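Local coordinates for protein alpha-galactosidase (Umbelopsis vinacea, PDB 3A5V) that hydrolyses the bonds of terminal alpha-linked galactose in galactosides, as a tetrameric glycoside hydrolase of family 27, at residues A339-I344 / R356-R361; K367-G370 / H375-L378; G316-N321 / L387-D392. All coordinates share one frame; numbering follows the deposited sequence.

Contact 1 (A339-I344 / R356-R361); sequences ATWDDI and RSIEVR. With NAG (2-acetamido-2-deoxy-beta-D-glucopyranose), chain D.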
ATOM      1  N   ALA A 339     -21.301   7.022 -29.986  1.00 13.85           N
ATOM      2  CA  ALA A 339     -21.906   6.425 -28.794  1.00 14.18           C
ATOM      3  C   ALA A 339     -23.094   5.588 -29.255  1.00 14.26           C
ATOM      4  O   ALA A 339     -23.920   6.074 -30.030  1.00 14.19           O
ATOM      5  CB  ALA A 339     -22.380   7.505 -27.829  1.00 14.99           C
ATOM      6  N   THR A 340     -23.161   4.342 -28.799  1.00 13.49           N
ATOM      7  CA  THR A 340     -24.283   3.468 -29.131  1.00 14.01           C
ATOM      8  C   THR A 340     -25.282   3.492 -27.962  1.00 13.85           C
ATOM      9  O   THR A 340     -24.916   3.815 -26.836  1.00 13.24           O
ATOM     10  CB  THR A 340     -23.831   2.020 -29.368  1.00 13.95           C
ATOM     11  OG1 THR A 340     -23.468   1.422 -28.120  1.00 14.40           O
ATOM     12  CG2 THR A 340     -22.607   1.970 -30.320  1.00 13.84           C
ATOM     13  N   TRP A 341     -26.535   3.155 -28.249  1.00 13.54           N
ATOM     14  CA  TRP A 341     -27.576   3.095 -27.228  1.00 13.42           C
ATOM     15  C   TRP A 341     -27.221   2.018 -26.198  1.00 13.66           C
ATOM     16  O   TRP A 341     -27.462   2.207 -24.993  1.00 12.75           O
ATOM     17  CB  TRP A 341     -28.937   2.782 -27.886  1.00 13.55           C
ATOM     18  CG  TRP A 341     -29.711   3.966 -28.546  1.00 13.65           C
ATOM     19  CD1 TRP A 341     -31.072   4.020 -28.754  1.00 13.76           C
ATOM     20  CD2 TRP A 341     -29.181   5.206 -29.077  1.00 13.50           C
ATOM     21  NE1 TRP A 341     -31.413   5.199 -29.382  1.00 13.30           N
ATOM     22  CE2 TRP A 341     -30.279   5.948 -29.581  1.00 13.25           C
ATOM     23  CE3 TRP A 341     -27.886   5.764 -29.173  1.00 13.73           C
ATOM     24  CZ2 TRP A 341     -30.124   7.218 -30.167  1.00 14.70           C
ATOM     25  CZ3 TRP A 341     -27.730   7.021 -29.740  1.00 13.27           C
ATOM     26  CH2 TRP A 341     -28.844   7.738 -30.244  1.00 14.22           C
ATOM     27  N   ASP A 342     -26.652   0.890 -26.655  1.00 13.00           N
ATOM     28  CA  ASP A 342     -26.297  -0.175 -25.716  1.00 14.10           C
ATOM     29  C   ASP A 342     -25.198   0.275 -24.736  1.00 14.09           C
ATOM     30  O   ASP A 342     -25.158  -0.196 -23.600  1.00 14.07           O
ATOM     31  CB  ASP A 342     -25.898  -1.480 -26.422  1.00 14.40           C
ATOM     32  CG  ASP A 342     -27.100  -2.204 -27.033  1.00 17.91           C
ATOM     33  OD1 ASP A 342     -28.271  -1.859 -26.706  1.00 17.38           O
ATOM     34  OD2 ASP A 342     -26.865  -3.114 -27.841  1.00 19.02           O
ATOM     35  N   ASP A 343     -24.301   1.146 -25.185  1.00 13.97           N
ATOM     36  CA  ASP A 343     -23.275   1.680 -24.279  1.00 14.27           C
ATOM     37  C   ASP A 343     -23.841   2.753 -23.349  1.00 13.23           C
ATOM     38  O   ASP A 343     -23.564   2.726 -22.151  1.00 13.05           O
ATOM     39  CB  ASP A 343     -22.099   2.232 -25.059  1.00 14.99           C
ATOM     40  CG  ASP A 343     -21.171   1.121 -25.564  1.00 18.79           C
ATOM     41  OD1 ASP A 343     -21.140   0.013 -24.966  1.00 23.15           O
ATOM     42  OD2 ASP A 343     -20.483   1.372 -26.552  1.00 19.69           O
ATOM     43  N   ILE A 344     -24.624   3.680 -23.900  1.00 12.54           N
ATOM     44  CA  ILE A 344     -25.229   4.762 -23.102  1.00 12.86           C
ATOM     45  C   ILE A 344     -26.027   4.210 -21.908  1.00 13.05           C
ATOM     46  O   ILE A 344     -25.940   4.755 -20.790  1.00 12.87           O
ATOM     47  CB  ILE A 344     -26.082   5.722 -23.981  1.00 12.70           C
ATOM     48  CG1 ILE A 344     -25.160   6.483 -24.958  1.00 12.31           C
ATOM     49  CG2 ILE A 344     -26.890   6.734 -23.106  1.00 13.79           C
ATOM     50  CD1 ILE A 344     -25.892   7.118 -26.176  1.00 12.83           C
ATOM     51  N   ARG A 356     -34.881   2.612 -30.515  1.00 19.07           N
ATOM     52  CA  ARG A 356     -35.704   3.710 -29.982  1.00 18.94           C
ATOM     53  C   ARG A 356     -35.225   5.058 -30.514  1.00 18.19           C
ATOM     54  O   ARG A 356     -34.044   5.404 -30.376  1.00 17.78           O
ATOM     55  CB  ARG A 356     -35.689   3.697 -28.445  1.00 19.17           C
ATOM     56  CG  ARG A 356     -36.545   4.773 -27.762  1.00 21.55           C
ATOM     57  CD  ARG A 356     -37.989   4.366 -27.565  1.00 26.02           C
ATOM     58  NE  ARG A 356     -38.145   3.020 -27.000  1.00 28.63           N
ATOM     59  CZ  ARG A 356     -38.406   2.753 -25.722  1.00 29.59           C
ATOM     60  NH1 ARG A 356     -38.544   3.735 -24.846  1.00 31.96           N
ATOM     61  NH2 ARG A 356     -38.542   1.495 -25.319  1.00 28.25           N
ATOM     62  N   SER A 357     -36.145   5.793 -31.135  1.00 17.39           N
ATOM     63  CA  SER A 357     -35.871   7.131 -31.680  1.00 16.95           C
ATOM     64  C   SER A 357     -35.981   8.152 -30.570  1.00 16.26           C
ATOM     65  O   SER A 357     -37.007   8.215 -29.878  1.00 16.09           O
ATOM     66  CB  SER A 357     -36.862   7.482 -32.811  1.00 16.80           C
ATOM     67  OG  SER A 357     -36.652   8.813 -33.254  1.00 16.32           O
ATOM     68  N   ILE A 358     -34.925   8.953 -30.401  1.00 15.85           N
ATOM     69  CA  ILE A 358     -34.809   9.881 -29.272  1.00 15.40           C
ATOM     70  C   ILE A 358     -34.185  11.189 -29.758  1.00 15.04           C
ATOM     71  O   ILE A 358     -33.225  11.174 -30.538  1.00 14.72           O
ATOM     72  CB  ILE A 358     -33.938   9.278 -28.106  1.00 15.55           C
ATOM     73  CG1 ILE A 358     -34.537   7.963 -27.583  1.00 17.03           C
ATOM     74  CG2 ILE A 358     -33.780  10.272 -26.933  1.00 14.25           C
ATOM     75  CD1 ILE A 358     -33.566   7.158 -26.695  1.00 15.55           C
ATOM     76  N   GLU A 359     -34.744  12.310 -29.301  1.00 15.20           N
ATOM     77  CA  GLU A 359     -34.200  13.622 -29.613  1.00 15.50           C
ATOM     78  C   GLU A 359     -32.956  13.890 -28.771  1.00 14.78           C
ATOM     79  O   GLU A 359     -32.956  13.671 -27.555  1.00 13.90           O
ATOM     80  CB  GLU A 359     -35.216  14.744 -29.346  1.00 15.33           C
ATOM     81  CG  GLU A 359     -34.666  16.110 -29.768  1.00 15.72           C
ATOM     82  CD  GLU A 359     -35.513  17.314 -29.346  1.00 17.92           C
ATOM     83  OE1 GLU A 359     -36.518  17.153 -28.630  1.00 19.72           O
ATOM     84  OE2 GLU A 359     -35.127  18.441 -29.730  1.00 20.73           O
ATOM     85  N   VAL A 360     -31.915  14.391 -29.429  1.00 15.40           N
ATOM     86  CA  VAL A 360     -30.650  14.699 -28.763  1.00 15.47           C
ATOM     87  C   VAL A 360     -30.378  16.188 -28.911  1.00 15.45           C
ATOM     88  O   VAL A 360     -30.446  16.733 -30.023  1.00 16.32           O
ATOM     89  CB  VAL A 360     -29.474  13.902 -29.382  1.00 15.53           C
ATOM     90  CG1 VAL A 360     -28.147  14.242 -28.653  1.00 15.20           C
ATOM     91  CG2 VAL A 360     -29.761  12.390 -29.323  1.00 15.12           C
ATOM     92  N   ARG A 361     -30.075  16.836 -27.792  1.00 15.39           N
ATOM     93  CA  ARG A 361     -29.774  18.273 -27.778  1.00 15.16           C
ATOM     94  C   ARG A 361     -28.296  18.490 -27.439  1.00 15.14           C
ATOM     95  O   ARG A 361     -27.743  17.806 -26.569  1.00 14.38           O
ATOM     96  CB  ARG A 361     -30.649  18.964 -26.734  1.00 15.03           C
ATOM     97  CG  ARG A 361     -30.428  20.464 -26.601  1.00 16.17           C
ATOM     98  CD  ARG A 361     -31.434  21.068 -25.618  1.00 16.91           C
ATOM     99  NE  ARG A 361     -31.328  22.533 -25.542  1.00 17.79           N
ATOM    100  CZ  ARG A 361     -31.901  23.380 -26.399  1.00 20.86           C
ATOM    101  NH1 ARG A 361     -32.604  22.920 -27.439  1.00 19.41           N
ATOM    102  NH2 ARG A 361     -31.745  24.694 -26.234  1.00 20.34           N
TER
HETATM  103  C1  NAG D   1     -38.169  11.905 -31.320  1.00 21.34           C
HETATM  104  C2  NAG D   1     -39.365  11.002 -31.673  1.00 23.11           C
HETATM  105  C3  NAG D   1     -40.505  11.183 -30.666  1.00 24.14           C
HETATM  106  C4  NAG D   1     -39.995  10.996 -29.235  1.00 23.09           C
HETATM  107  C5  NAG D   1     -38.735  11.849 -29.001  1.00 20.48           C
HETATM  108  C6  NAG D   1     -38.145  11.589 -27.612  1.00 18.47           C
HETATM  109  C7  NAG D   1     -39.985  10.278 -33.917  1.00 27.09           C
HETATM  110  C8  NAG D   1     -40.280  10.689 -35.334  1.00 27.88           C
HETATM  111  N2  NAG D   1     -39.838  11.258 -33.027  1.00 25.17           N
HETATM  112  O3  NAG D   1     -41.537  10.254 -30.925  1.00 26.17           O
HETATM  113  O4  NAG D   1     -40.986  11.417 -28.317  1.00 27.34           O
HETATM  114  O5  NAG D   1     -37.769  11.594 -29.993  1.00 19.76           O
HETATM  115  O6  NAG D   1     -37.091  12.484 -27.349  1.00 18.16           O
HETATM  116  O7  NAG D   1     -39.914   9.076 -33.618  1.00 28.67           O
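Trp341 and Arg356 mark the nearest approach of the two backbones, yet their CA atoms stay 8.6 Å apart, so the gap is spanned by one long side chain. Trp341 is the first residue of the short helix 341-344, which follows directly on strand 335-340. Thr340 caps that helix: its OG1 accepts from Asp343 N at 3.1 Å, a role that a short hydroxyl side chain fills well. The indole CG stands beside the backbone N and anti to the carbonyl carbon (chi1 -81°), and the ring reaches out toward segment 356-361. Its NE1 donates to the carbonyl O of Arg356 at 2.8 Å. The bond is fairly straight (161° at the hydrogen), and the donor lies in the carbonyl plane while the acceptor stays close to the indole plane, which, with the packing around it, helps to fix how the ring is turned. Ile358 slides past the same ring in the opposite sense, its CD1 4.0 Å from Trp341 NE1; an isoleucine suits this buried place, where its methyl packs obliquely beside the indole nitrogen. Phe390 meets the indole edge-to-face from the sheet. Next in the strand, Glu359 N donates to O6 of the N-acetylglucosamine of chain D at 3.1 Å, and Ile358 CA comes within 3.5 Å of that sugar's O5. A tryptophan thus fits a double demand: its broad ring fills the interior of the C-terminal beta sandwich, while its single N-H satisfies a carbonyl in the loop leading into the strand. The chemistry implies that this one directional bond ties the helix to that loop, with apolar packing around it and the neighbouring strand backbone binding the glycan.

Contact 2 (K367-G370 / H375-L378); sequences KSLG and HITL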
ATOM      1  N   LYS A 367     -28.897  23.758 -28.951  1.00 19.10           N
ATOM      2  CA  LYS A 367     -29.759  23.456 -30.085  1.00 19.64           C
ATOM      3  C   LYS A 367     -30.050  21.966 -30.164  1.00 19.10           C
ATOM      4  O   LYS A 367     -29.217  21.131 -29.779  1.00 17.87           O
ATOM      5  CB  LYS A 367     -29.145  23.947 -31.396  1.00 20.12           C
ATOM      6  CG  LYS A 367     -27.899  23.213 -31.807  1.00 24.62           C
ATOM      7  CD  LYS A 367     -27.474  23.565 -33.224  1.00 30.69           C
ATOM      8  CE  LYS A 367     -26.172  22.849 -33.575  1.00 31.38           C
ATOM      9  NZ  LYS A 367     -25.578  23.408 -34.821  1.00 34.79           N
ATOM     10  N   SER A 368     -31.239  21.650 -30.665  1.00 18.30           N
ATOM     11  CA  SER A 368     -31.604  20.280 -30.965  1.00 18.75           C
ATOM     12  C   SER A 368     -30.786  19.772 -32.143  1.00 18.55           C
ATOM     13  O   SER A 368     -30.619  20.481 -33.143  1.00 18.52           O
ATOM     14  CB  SER A 368     -33.085  20.180 -31.321  1.00 18.94           C
ATOM     15  OG  SER A 368     -33.424  18.822 -31.577  1.00 18.98           O
ATOM     16  N   LEU A 369     -30.279  18.547 -32.021  1.00 17.37           N
ATOM     17  CA  LEU A 369     -29.629  17.890 -33.149  1.00 17.27           C
ATOM     18  C   LEU A 369     -30.611  17.025 -33.926  1.00 17.07           C
ATOM     19  O   LEU A 369     -30.230  16.419 -34.922  1.00 17.85           O
ATOM     20  CB  LEU A 369     -28.415  17.057 -32.700  1.00 16.64           C
ATOM     21  CG  LEU A 369     -27.283  17.808 -31.975  1.00 16.72           C
ATOM     22  CD1 LEU A 369     -26.177  16.817 -31.570  1.00 16.57           C
ATOM     23  CD2 LEU A 369     -26.722  18.985 -32.826  1.00 16.80           C
ATOM     24  N   GLY A 370     -31.864  16.982 -33.478  1.00 16.90           N
ATOM     25  CA  GLY A 370     -32.877  16.127 -34.093  1.00 17.25           C
ATOM     26  C   GLY A 370     -32.967  14.782 -33.392  1.00 17.45           C
ATOM     27  O   GLY A 370     -32.398  14.600 -32.311  1.00 17.20           O
ATOM     28  N   HIS A 375     -27.343   4.760 -32.516  1.00 15.29           N
ATOM     29  CA  HIS A 375     -26.026   5.344 -32.226  1.00 15.69           C
ATOM     30  C   HIS A 375     -26.032   6.792 -32.698  1.00 15.33           C
ATOM     31  O   HIS A 375     -26.881   7.187 -33.507  1.00 14.70           O
ATOM     32  CB  HIS A 375     -24.910   4.591 -32.969  1.00 15.76           C
ATOM     33  CG  HIS A 375     -25.045   4.657 -34.462  1.00 19.29           C
ATOM     34  ND1 HIS A 375     -25.471   3.587 -35.215  1.00 24.16           N
ATOM     35  CD2 HIS A 375     -24.847   5.676 -35.334  1.00 21.74           C
ATOM     36  CE1 HIS A 375     -25.523   3.937 -36.488  1.00 23.73           C
ATOM     37  NE2 HIS A 375     -25.157   5.203 -36.584  1.00 24.05           N
ATOM     38  N   ILE A 376     -25.071   7.567 -32.210  1.00 14.23           N
ATOM     39  CA  ILE A 376     -24.855   8.910 -32.728  1.00 14.25           C
ATOM     40  C   ILE A 376     -23.353   9.109 -32.989  1.00 14.23           C
ATOM     41  O   ILE A 376     -22.521   8.730 -32.163  1.00 13.93           O
ATOM     42  CB  ILE A 376     -25.398   9.986 -31.739  1.00 14.32           C
ATOM     43  CG1 ILE A 376     -25.288  11.401 -32.355  1.00 13.92           C
ATOM     44  CG2 ILE A 376     -24.707   9.859 -30.358  1.00 14.22           C
ATOM     45  CD1 ILE A 376     -26.063  12.487 -31.588  1.00 14.04           C
ATOM     46  N   THR A 377     -23.014   9.699 -34.134  1.00 13.84           N
ATOM     47  CA  THR A 377     -21.620   9.975 -34.471  1.00 13.80           C
ATOM     48  C   THR A 377     -21.439  11.483 -34.633  1.00 13.54           C
ATOM     49  O   THR A 377     -22.169  12.122 -35.401  1.00 13.91           O
ATOM     50  CB  THR A 377     -21.181   9.216 -35.776  1.00 13.88           C
ATOM     51  OG1 THR A 377     -21.303   7.798 -35.574  1.00 13.72           O
ATOM     52  CG2 THR A 377     -19.715   9.534 -36.148  1.00 13.54           C
ATOM     53  N   LEU A 378     -20.472  12.052 -33.921  1.00 13.53           N
ATOM     54  CA  LEU A 378     -20.248  13.509 -33.951  1.00 14.14           C
ATOM     55  C   LEU A 378     -18.772  13.863 -34.019  1.00 14.44           C
ATOM     56  O   LEU A 378     -17.923  13.117 -33.514  1.00 13.67           O
ATOM     57  CB  LEU A 378     -20.837  14.172 -32.697  1.00 14.03           C
ATOM     58  CG  LEU A 378     -22.347  14.126 -32.468  1.00 14.77           C
ATOM     59  CD1 LEU A 378     -22.658  14.752 -31.123  1.00 14.77           C
ATOM     60  CD2 LEU A 378     -23.104  14.853 -33.581  1.00 14.98           C
TER
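Apolar contact carries the whole meeting of Leu369 with Leu378 and Ile376. Leu369 and Leu378 reach toward each other tip to tip, CD1 of Leu369 lying 4.1 Å from CD1 of Leu378 and 4.2 Å from its CD2, so one methyl rests against a forked end. Both leucines hold CG beside the backbone N, anti to the carbonyl carbon (chi1 -59° for Leu369), which sends their branches into the gap. Ile376 adds its CD1, 4.3 Å from CD1 of Leu369. Here two sheets of the C-terminal beta sandwich face each other: strand 367-372 is the outermost of the six-stranded antiparallel sheet, and strand 375-380 pairs with 335-340 in the opposing one. Branched aliphatic residues suit such an interface, and Leu388 of strand 384-390 packs against both leucines. Polar bonds shape segment 367-370 itself. Gly370 N donates to Ser368 OG at 3.1 Å, an ST turn, while the same hydroxyl is hydrogen-bonded to Glu359. Gly370 has a positive phi of 93°, with backbone angles at which a side chain would collide with the carbonyl O of Leu369, so glycine is called for, and Leu369 and Gly370 both pair with Val360, consistent with a beta bulge.

Contact 3 (G316-N321 / L387-D392); sequences GNLANN and LLKFMD. With NAG (2-acetamido-2-deoxy-beta-D-glucopyranose), chain B; NAG (2-acetamido-2-deoxy-beta-D-glucopyranose), chain D.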
ATOM      1  N   GLY A 316     -24.909   9.512 -17.882  1.00 11.36           N
ATOM      2  CA  GLY A 316     -25.554   9.591 -16.583  1.00 11.68           C
ATOM      3  C   GLY A 316     -27.019   9.969 -16.644  1.00 12.18           C
ATOM      4  O   GLY A 316     -27.449  10.619 -17.572  1.00 12.20           O
ATOM      5  N   ASN A 317     -27.795   9.567 -15.647  1.00 13.28           N
ATOM      6  CA  ASN A 317     -29.197   9.998 -15.591  1.00 14.23           C
ATOM      7  C   ASN A 317     -29.380  11.438 -15.146  1.00 14.48           C
ATOM      8  O   ASN A 317     -28.643  11.943 -14.268  1.00 14.36           O
ATOM      9  CB  ASN A 317     -29.967   9.143 -14.578  0.50 14.90           C
ATOM     10  CG  ASN A 317     -29.830   7.665 -14.836  0.50 15.45           C
ATOM     11  OD1 ASN A 317     -29.107   6.974 -14.124  0.50 18.40           O
ATOM     12  ND2 ASN A 317     -30.515   7.171 -15.859  0.50 16.46           N
ATOM     13  N   LEU A 318     -30.397  12.059 -15.743  1.00 14.54           N
ATOM     14  CA  LEU A 318     -30.902  13.368 -15.352  1.00 15.04           C
ATOM     15  C   LEU A 318     -32.399  13.222 -15.031  1.00 15.89           C
ATOM     16  O   LEU A 318     -32.966  12.130 -15.178  1.00 16.21           O
ATOM     17  CB  LEU A 318     -30.679  14.381 -16.480  1.00 14.45           C
ATOM     18  CG  LEU A 318     -29.240  14.659 -16.952  1.00 14.87           C
ATOM     19  CD1 LEU A 318     -29.259  15.560 -18.191  1.00 15.86           C
ATOM     20  CD2 LEU A 318     -28.385  15.265 -15.835  1.00 13.91           C
ATOM     21  N   ALA A 319     -33.031  14.305 -14.588  1.00 16.40           N
ATOM     22  CA  ALA A 319     -34.429  14.258 -14.126  1.00 17.41           C
ATOM     23  C   ALA A 319     -35.380  13.885 -15.280  1.00 18.54           C
ATOM     24  O   ALA A 319     -35.037  14.053 -16.457  1.00 18.46           O
ATOM     25  CB  ALA A 319     -34.825  15.619 -13.521  1.00 16.37           C
ATOM     26  N   ASN A 320     -36.551  13.343 -14.944  1.00 20.03           N
ATOM     27  CA  ASN A 320     -37.610  13.092 -15.946  1.00 21.55           C
ATOM     28  C   ASN A 320     -37.192  12.159 -17.077  1.00 21.61           C
ATOM     29  O   ASN A 320     -37.514  12.388 -18.265  1.00 21.45           O
ATOM     30  CB  ASN A 320     -38.132  14.415 -16.510  1.00 22.60           C
ATOM     31  CG  ASN A 320     -38.503  15.395 -15.423  1.00 26.21           C
ATOM     32  OD1 ASN A 320     -38.095  16.562 -15.453  1.00 31.55           O
ATOM     33  ND2 ASN A 320     -39.243  14.922 -14.427  1.00 30.26           N
ATOM     34  N   ASN A 321     -36.468  11.112 -16.694  1.00 21.47           N
ATOM     35  CA  ASN A 321     -36.061  10.057 -17.609  1.00 21.84           C
ATOM     36  C   ASN A 321     -35.151  10.544 -18.749  1.00 20.72           C
ATOM     37  O   ASN A 321     -35.132   9.952 -19.828  1.00 21.87           O
ATOM     38  CB  ASN A 321     -37.316   9.340 -18.152  1.00 23.05           C
ATOM     39  CG  ASN A 321     -37.063   7.905 -18.523  1.00 26.53           C
ATOM     40  OD1 ASN A 321     -36.199   7.239 -17.952  1.00 32.33           O
ATOM     41  ND2 ASN A 321     -37.824   7.408 -19.498  1.00 31.69           N
ATOM     42  N   LEU A 387     -21.256  17.660 -25.428  1.00 11.57           N
ATOM     43  CA  LEU A 387     -22.102  17.472 -24.258  1.00 11.15           C
ATOM     44  C   LEU A 387     -23.547  17.397 -24.735  1.00 11.71           C
ATOM     45  O   LEU A 387     -24.081  18.385 -25.279  1.00 12.28           O
ATOM     46  CB  LEU A 387     -21.931  18.649 -23.274  1.00 10.60           C
ATOM     47  CG  LEU A 387     -22.923  18.696 -22.099  1.00 11.31           C
ATOM     48  CD1 LEU A 387     -22.838  17.431 -21.245  1.00  9.23           C
ATOM     49  CD2 LEU A 387     -22.725  19.941 -21.235  1.00 10.83           C
ATOM     50  N   LEU A 388     -24.172  16.239 -24.522  1.00 10.80           N
ATOM     51  CA  LEU A 388     -25.475  15.946 -25.104  1.00 11.70           C
ATOM     52  C   LEU A 388     -26.494  15.655 -24.034  1.00 12.48           C
ATOM     53  O   LEU A 388     -26.163  15.060 -22.985  1.00 12.60           O
ATOM     54  CB  LEU A 388     -25.400  14.715 -26.038  1.00 11.90           C
ATOM     55  CG  LEU A 388     -24.264  14.701 -27.072  1.00 11.90           C
ATOM     56  CD1 LEU A 388     -24.211  13.339 -27.787  1.00  8.48           C
ATOM     57  CD2 LEU A 388     -24.405  15.867 -28.072  1.00 11.06           C
ATOM     58  N   LYS A 389     -27.735  16.058 -24.303  1.00 12.86           N
ATOM     59  CA  LYS A 389     -28.871  15.604 -23.513  1.00 13.54           C
ATOM     60  C   LYS A 389     -29.850  14.816 -24.379  1.00 13.59           C
ATOM     61  O   LYS A 389     -30.338  15.315 -25.400  1.00 13.56           O
ATOM     62  CB  LYS A 389     -29.588  16.789 -22.847  1.00 13.85           C
ATOM     63  CG  LYS A 389     -30.747  16.357 -21.923  1.00 14.15           C
ATOM     64  CD  LYS A 389     -31.460  17.579 -21.364  1.00 14.83           C
ATOM     65  CE  LYS A 389     -32.661  17.192 -20.501  1.00 15.34           C
ATOM     66  NZ  LYS A 389     -33.287  18.424 -19.966  1.00 14.69           N
ATOM     67  N   PHE A 390     -30.120  13.583 -23.956  1.00 14.00           N
ATOM     68  CA  PHE A 390     -31.117  12.721 -24.594  1.00 14.19           C
ATOM     69  C   PHE A 390     -32.440  13.004 -23.916  1.00 14.75           C
ATOM     70  O   PHE A 390     -32.532  12.919 -22.685  1.00 14.41           O
ATOM     71  CB  PHE A 390     -30.730  11.239 -24.442  1.00 13.59           C
ATOM     72  CG  PHE A 390     -29.684  10.773 -25.439  1.00 13.12           C
ATOM     73  CD1 PHE A 390     -28.398  11.309 -25.428  1.00 13.77           C
ATOM     74  CD2 PHE A 390     -29.996   9.797 -26.378  1.00 12.80           C
ATOM     75  CE1 PHE A 390     -27.413  10.886 -26.371  1.00 14.51           C
ATOM     76  CE2 PHE A 390     -29.047   9.359 -27.308  1.00 15.66           C
ATOM     77  CZ  PHE A 390     -27.746   9.911 -27.315  1.00 13.71           C
ATOM     78  N   MET A 391     -33.456  13.349 -24.709  1.00 15.54           N
ATOM     79  CA  MET A 391     -34.724  13.846 -24.163  1.00 16.65           C
ATOM     80  C   MET A 391     -35.660  12.726 -23.711  1.00 17.49           C
ATOM     81  O   MET A 391     -36.721  12.969 -23.143  1.00 17.36           O
ATOM     82  CB  MET A 391     -35.411  14.791 -25.165  1.00 17.22           C
ATOM     83  CG  MET A 391     -34.558  15.985 -25.555  1.00 19.13           C
ATOM     84  SD  MET A 391     -34.111  17.076 -24.172  1.00 23.75           S
ATOM     85  CE  MET A 391     -35.689  17.861 -23.889  1.00 27.05           C
ATOM     86  N   ASP A 392     -35.228  11.490 -23.945  1.00 17.81           N
ATOM     87  CA  ASP A 392     -35.934  10.315 -23.476  1.00 18.54           C
ATOM     88  C   ASP A 392     -34.900   9.200 -23.293  1.00 18.19           C
ATOM     89  O   ASP A 392     -33.706   9.381 -23.580  1.00 17.74           O
ATOM     90  CB  ASP A 392     -37.030   9.899 -24.478  1.00 19.09           C
ATOM     91  CG  ASP A 392     -38.222   9.170 -23.807  1.00 23.13           C
ATOM     92  OD1 ASP A 392     -38.055   8.535 -22.743  1.00 24.60           O
ATOM     93  OD2 ASP A 392     -39.345   9.249 -24.348  1.00 28.84           O
TER
HETATM   94  C1  NAG B   2     -41.555  10.326 -27.564  1.00 31.63           C
HETATM   95  C2  NAG B   2     -42.169  10.852 -26.261  1.00 33.93           C
HETATM   96  C3  NAG B   2     -42.944   9.770 -25.503  1.00 37.70           C
HETATM   97  C4  NAG B   2     -43.794   8.870 -26.415  1.00 40.81           C
HETATM   98  C5  NAG B   2     -43.039   8.495 -27.700  1.00 39.67           C
HETATM   99  C6  NAG B   2     -43.911   7.719 -28.690  1.00 39.78           C
HETATM  100  C7  NAG B   2     -40.948  12.692 -25.203  1.00 30.14           C
HETATM  101  C8  NAG B   2     -39.861  13.077 -24.237  1.00 30.22           C
HETATM  102  N2  NAG B   2     -41.168  11.390 -25.353  1.00 31.18           N
HETATM  103  O3  NAG B   2     -43.748  10.407 -24.524  1.00 37.70           O
HETATM  104  O4  NAG B   2     -44.137   7.691 -25.714  1.00 47.47           O
HETATM  105  O5  NAG B   2     -42.539   9.665 -28.332  1.00 35.06           O
HETATM  106  O6  NAG B   2     -44.797   8.606 -29.352  1.00 41.05           O
HETATM  107  O7  NAG B   2     -41.565  13.565 -25.810  1.00 29.68           O
HETATM  108  C1  NAG D   1     -38.169  11.905 -31.320  1.00 21.34           C
HETATM  109  C2  NAG D   1     -39.365  11.002 -31.673  1.00 23.11           C
HETATM  110  C3  NAG D   1     -40.505  11.183 -30.666  1.00 24.14           C
HETATM  111  C4  NAG D   1     -39.995  10.996 -29.235  1.00 23.09           C
HETATM  112  C5  NAG D   1     -38.735  11.849 -29.001  1.00 20.48           C
HETATM  113  C6  NAG D   1     -38.145  11.589 -27.612  1.00 18.47           C
HETATM  114  C7  NAG D   1     -39.985  10.278 -33.917  1.00 27.09           C
HETATM  115  C8  NAG D   1     -40.280  10.689 -35.334  1.00 27.88           C
HETATM  116  N2  NAG D   1     -39.838  11.258 -33.027  1.00 25.17           N
HETATM  117  O3  NAG D   1     -41.537  10.254 -30.925  1.00 26.17           O
HETATM  118  O4  NAG D   1     -40.986  11.417 -28.317  1.00 27.34           O
HETATM  119  O5  NAG D   1     -37.769  11.594 -29.993  1.00 19.76           O
HETATM  120  O6  NAG D   1     -37.091  12.484 -27.349  1.00 18.16           O
HETATM  121  O7  NAG D   1     -39.914   9.076 -33.618  1.00 28.67           O
HETATM  122  O   HOH W   1     -38.227  11.937 -20.999  1.00 25.12           O
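Asp392 and Asn321 bring the segments closest, with CA atoms 5.9 Å apart, where a loop after one strand passes the end of another. The side chain of Asp392 can be followed outward. Its CB rests 3.7 Å from C6 of the N-acetylglucosamine of chain D. CG is anti to the backbone N (chi1 -152°), which swings the carboxylate back toward the loop and the glycan. There the two oxygens part. OD2 accepts from N2 of the second N-acetylglucosamine, chain B, at 3.0 Å with a fairly straight 161° at the hydrogen; this sugar is joined to O4 of the first. OD1 comes within 3.4 Å of Asn321 ND2, the amide and carboxylate planes standing 75° apart. Were Asp392 replaced by an alanine, the acetamido N-H of the second sugar would probably lose its acceptor and the glycan be freer to swing away from the loop. Asparagine suits positions 320 and 321, since both have positive phi, which this residue tolerates better than most. A water joins the two loops, donating to Asn320 O at 2.9 Å and to Met391 O at 2.8 Å. Farther back, Leu318 CD1 lies 4.1 Å from CG of Lys389, whose aliphatic stem supplies apolar surface. The stem runs on fully extended until NZ hydrogen-bonds to a polyether molecule, probably from the crystallisation liquor. In the six-stranded antiparallel sheet, strand 322-329 lies between 311-318 and 384-390, so Leu318 and Lys389 meet over it. Strand 358-362 flanks 384-390 across from 322-329, and Asp296, just beyond helix 288-294, holds Ala319 N.

In the fold
All three contacts belong to the C-terminal beta sandwich, on one side of the chain's centre and apart from the N-terminal beta/alpha barrel. Contact 1 closes before contact 2 opens, and both are nested within the long loop closed by contact 3. Their centres lie about 9 Å (1 and 2), 10 Å (1 and 3) and 13 Å (2 and 3) apart. Strands 384-390, 358-362 and 367-372 are successive neighbours in the six-stranded sheet, while 335-340 and 375-380 pair in the opposing one. Contacts 1 and 2 thus join the two layers, and contact 3 works along one; together they knit the sandwich and the site where the glycan, touched by contacts 1 and 3, lies on its surface.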